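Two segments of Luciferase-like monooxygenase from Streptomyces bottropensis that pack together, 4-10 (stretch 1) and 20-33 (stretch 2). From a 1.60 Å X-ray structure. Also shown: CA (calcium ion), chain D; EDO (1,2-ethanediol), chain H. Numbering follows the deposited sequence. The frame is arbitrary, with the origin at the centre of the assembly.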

# COMPACT_ATOMS: atom_id res chain seq x y z
N GLY A 4 8.19 0.27 -20.82
CA GLY A 4 8.46 0.16 -19.40
C GLY A 4 8.71 -1.28 -19.02
O GLY A 4 8.84 -2.14 -19.89
N ILE A 5 8.81 -1.56 -17.73
CA ILE A 5 9.02 -2.94 -17.30
C ILE A 5 7.84 -3.37 -16.45
O ILE A 5 7.21 -2.57 -15.75
N ASN A 6 7.54 -4.66 -16.54
CA ASN A 6 6.50 -5.29 -15.74
C ASN A 6 7.18 -6.27 -14.80
O ASN A 6 8.12 -6.97 -15.19
N LEU A 7 6.74 -6.28 -13.55
CA LEU A 7 7.35 -7.10 -12.50
C LEU A 7 6.27 -8.06 -11.98
O LEU A 7 5.74 -7.91 -10.88
N PHE A 8 5.94 -9.04 -12.81
CA PHE A 8 4.92 -10.03 -12.50
C PHE A 8 5.62 -11.20 -11.84
O PHE A 8 6.39 -11.91 -12.51
N PRO A 9 5.39 -11.48 -10.55
CA PRO A 9 6.07 -12.61 -9.91
C PRO A 9 5.42 -13.94 -10.27
O PRO A 9 4.20 -14.11 -10.15
N THR A 10 6.24 -14.89 -10.72
CA THR A 10 5.82 -16.27 -10.94
C THR A 10 6.84 -17.11 -10.18
O THR A 10 7.80 -17.63 -10.77
N GLN A 20 14.06 -11.72 -0.80
CA GLN A 20 14.92 -11.54 -1.96
C GLN A 20 14.14 -10.97 -3.14
O GLN A 20 14.63 -10.07 -3.84
N HIS A 21 12.93 -11.49 -3.38
CA HIS A 21 12.12 -11.01 -4.49
C HIS A 21 11.90 -9.51 -4.41
O HIS A 21 12.03 -8.79 -5.42
N PHE A 22 11.56 -9.00 -3.22
CA PHE A 22 11.21 -7.59 -3.16
C PHE A 22 12.44 -6.70 -3.23
O PHE A 22 12.38 -5.64 -3.85
N GLU A 23 13.56 -7.13 -2.64
CA GLU A 23 14.78 -6.34 -2.80
C GLU A 23 15.18 -6.26 -4.26
O GLU A 23 15.56 -5.19 -4.75
N GLU A 24 15.10 -7.39 -4.97
CA GLU A 24 15.48 -7.40 -6.37
C GLU A 24 14.52 -6.59 -7.22
O GLU A 24 14.94 -5.85 -8.11
N SER A 25 13.21 -6.70 -6.95
CA SER A 25 12.26 -5.96 -7.75
C SER A 25 12.41 -4.45 -7.56
O SER A 25 12.27 -3.68 -8.52
N LEU A 26 12.65 -4.00 -6.32
CA LEU A 26 12.87 -2.57 -6.12
C LEU A 26 14.14 -2.09 -6.82
O LEU A 26 14.18 -0.97 -7.34
N ARG A 27 15.18 -2.93 -6.86
CA ARG A 27 16.39 -2.54 -7.57
C ARG A 27 16.15 -2.46 -9.08
O ARG A 27 16.71 -1.58 -9.75
N LEU A 28 15.32 -3.37 -9.63
CA LEU A 28 14.97 -3.27 -11.04
C LEU A 28 14.15 -2.01 -11.33
O LEU A 28 14.29 -1.40 -12.39
N ALA A 29 13.27 -1.64 -10.40
CA ALA A 29 12.56 -0.37 -10.53
C ALA A 29 13.53 0.81 -10.55
O ALA A 29 13.37 1.74 -11.35
N GLU A 30 14.55 0.78 -9.69
CA GLU A 30 15.60 1.81 -9.71
C GLU A 30 16.34 1.81 -11.04
O GLU A 30 16.64 2.87 -11.60
N LEU A 31 16.67 0.62 -11.56
CA LEU A 31 17.35 0.54 -12.84
C LEU A 31 16.47 1.07 -13.97
O LEU A 31 16.96 1.73 -14.89
N ALA A 32 15.16 0.79 -13.93
CA ALA A 32 14.25 1.38 -14.90
C ALA A 32 14.35 2.91 -14.88
O ALA A 32 14.41 3.57 -15.92
N ASP A 33 14.34 3.48 -13.67
CA ASP A 33 14.51 4.92 -13.50
C ASP A 33 15.82 5.41 -14.12
O ASP A 33 15.83 6.35 -14.91

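Stretch 1 opens in a strand that comes in from earlier in the chain. Stretch 2 is helical throughout. The strand and helix axes are nearly antiparallel, at 169°, and approach to 9.3 Å. Together the two stretches bury 291 Å². No hydrogen bond crosses between them, so the contact is one of shape and apolar packing.

The apolar contacts come from alternate residues of stretch 1. I5, L7 and P9 each point CA-to-CB toward the helix, as the extended backbone allows. I5 has chi1 p and chi2 t. Its CD1 lies 4.0 Å from CB of A32 and 4.3 Å from CB of L28. The small side chain of A32 points toward stretch 1. L7 has chi1 m and chi2 t, and is the most covered residue of the contact, at 74 Å². Its CD2 meets CD1 of L28 at 4.0 Å. L28, also m and t, points toward stretch 1 and so touches both I5 and L7. L7, L28, I5 and A32 form a continuous apolar patch.

Some contacts are with the helix backbone. CD1 of I5 is 3.7 Å from O of L28, and CD1 of L7 is 3.6 Å from O of S25. These are van der Waals contacts. Both carbonyls already accept helical hydrogen bonds: A32 N to L28 O at 2.8 Å, and A29 N to S25 O at 2.9 Å. The CB of S25 points sideways, and CD1 of L7 reaches it at 4.1 Å.

One ring-to-ring contact extends the packing toward the start of the helix segment. P9, with a C-gamma endo pucker, places CB 3.7 Å from CE1 of H21. H21 points toward stretch 1 with chi1 t and chi2 75°. The proline atom approaches the imidazole obliquely.

The polar side-chain pairs belong to the helix and lie off the contact. NE2 of Q20 donates to OE2 of E24 at 2.6 Å, one turn along. NH1 of R27 forms a salt bridge with OE1 of E30 at 3.0 Å.

The bound groups also sit away from stretch 1. E23 binds the calcium ion CA through OE1 at 2.4 Å and OE2 at 2.3 Å. Water 1 is a further ligand, its O 2.4 Å from the calcium. O1 of the ethanediol EDO donates to OE2 of E23 at 2.8 Å. Water 1 also hydrogen-bonds to the diol, its O 2.7 Å from EDO O2. The diol probably came from the crystallisation liquor.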

# COMPACT_ATOMS: atom_id res chain seq x y z
CB ILE A 5 10.34 -3.13 -16.51
CG1 ILE A 5 10.32 -2.29 -15.23
CG2 ILE A 5 11.55 -2.82 -17.41
CD1 ILE A 5 11.35 -2.74 -14.18
CB ASN A 6 5.50 -6.02 -16.64
CG ASN A 6 4.19 -6.33 -15.94
OD1 ASN A 6 4.08 -6.24 -14.72
ND2 ASN A 6 3.18 -6.71 -16.73
CB LEU A 7 7.94 -6.23 -11.38
CG LEU A 7 9.14 -5.40 -11.83
CD1 LEU A 7 9.57 -4.37 -10.78
CD2 LEU A 7 10.33 -6.30 -12.25
CB PHE A 8 4.24 -10.46 -13.80
CG PHE A 8 3.00 -11.30 -13.62
CD1 PHE A 8 1.83 -10.97 -14.30
CD2 PHE A 8 2.99 -12.45 -12.85
CE1 PHE A 8 0.69 -11.73 -14.18
CE2 PHE A 8 1.85 -13.22 -12.72
CZ PHE A 8 0.70 -12.85 -13.39
CB PRO A 9 5.92 -12.31 -8.41
CG PRO A 9 4.67 -11.52 -8.32
CD PRO A 9 4.56 -10.71 -9.61
CB THR A 10 5.74 -16.64 -12.42
OG1 THR A 10 6.95 -16.22 -13.08
CG2 THR A 10 4.59 -15.94 -13.06
CB GLN A 20 15.59 -12.86 -2.32
CG GLN A 20 16.55 -12.74 -3.49
CD GLN A 20 17.13 -14.07 -3.91
OE1 GLN A 20 16.99 -15.08 -3.21
NE2 GLN A 20 17.78 -14.09 -5.07
CB HIS A 21 10.76 -11.72 -4.51
CG HIS A 21 9.76 -11.04 -5.38
ND1 HIS A 21 9.80 -11.11 -6.76
CD2 HIS A 21 8.71 -10.24 -5.08
CE1 HIS A 21 8.81 -10.40 -7.26
NE2 HIS A 21 8.13 -9.86 -6.26
CB PHE A 22 10.35 -7.30 -1.92
CG PHE A 22 8.90 -7.65 -2.14
CD1 PHE A 22 8.13 -6.90 -3.01
CD2 PHE A 22 8.34 -8.76 -1.53
CE1 PHE A 22 6.80 -7.23 -3.25
CE2 PHE A 22 7.00 -9.11 -1.77
CZ PHE A 22 6.23 -8.34 -2.62
CB GLU A 23 15.91 -6.94 -1.97
CG GLU A 23 17.14 -6.06 -1.97
CD GLU A 23 18.37 -6.78 -1.48
OE1 GLU A 23 18.30 -7.39 -0.39
OE2 GLU A 23 19.41 -6.73 -2.17
CB GLU A 24 15.57 -8.85 -6.87
CG GLU A 24 16.75 -9.60 -6.27
CD GLU A 24 16.82 -11.05 -6.70
OE1 GLU A 24 15.93 -11.49 -7.45
OE2 GLU A 24 17.77 -11.75 -6.28
CB SER A 25 10.83 -6.39 -7.42
OG SER A 25 10.54 -7.60 -8.08
CB LEU A 26 12.92 -2.24 -4.62
CG LEU A 26 11.56 -2.29 -3.91
CD1 LEU A 26 11.74 -2.19 -2.40
CD2 LEU A 26 10.63 -1.18 -4.41
CB ARG A 27 17.53 -3.50 -7.24
CG ARG A 27 18.85 -3.21 -7.95
CD ARG A 27 19.29 -1.76 -7.79
NE ARG A 27 20.35 -1.42 -8.74
CZ ARG A 27 20.60 -0.20 -9.18
NH1 ARG A 27 19.87 0.82 -8.75
NH2 ARG A 27 21.59 0.01 -10.04
CB LEU A 28 14.22 -4.52 -11.50
CG LEU A 28 15.06 -5.81 -11.45
CD1 LEU A 28 14.19 -7.03 -11.63
CD2 LEU A 28 16.16 -5.79 -12.52
CB ALA A 29 11.55 -0.23 -9.39
CB GLU A 30 16.58 1.58 -8.57
CG GLU A 30 16.01 1.89 -7.17
CD GLU A 30 16.92 1.42 -6.04
OE1 GLU A 30 18.01 0.89 -6.34
OE2 GLU A 30 16.58 1.59 -4.85
CB LEU A 31 17.80 -0.90 -13.10
CG LEU A 31 18.77 -1.09 -14.26
CD1 LEU A 31 20.13 -0.46 -13.94
CD2 LEU A 31 18.93 -2.58 -14.56
CB ALA A 32 12.82 0.93 -14.62
CB ASP A 33 14.46 5.23 -12.00
CG ASP A 33 13.98 6.64 -11.69
OD1 ASP A 33 13.09 7.14 -12.39
OD2 ASP A 33 14.50 7.23 -10.71
CA CA D . 20.61 -8.04 -0.71
C1 EDO H . 19.77 -5.89 -5.63
O1 EDO H . 19.95 -5.18 -4.40
C2 EDO H . 19.83 -7.39 -5.39
O2 EDO H . 21.20 -7.79 -5.31
O HOH W 1 21.69 -7.39 -2.70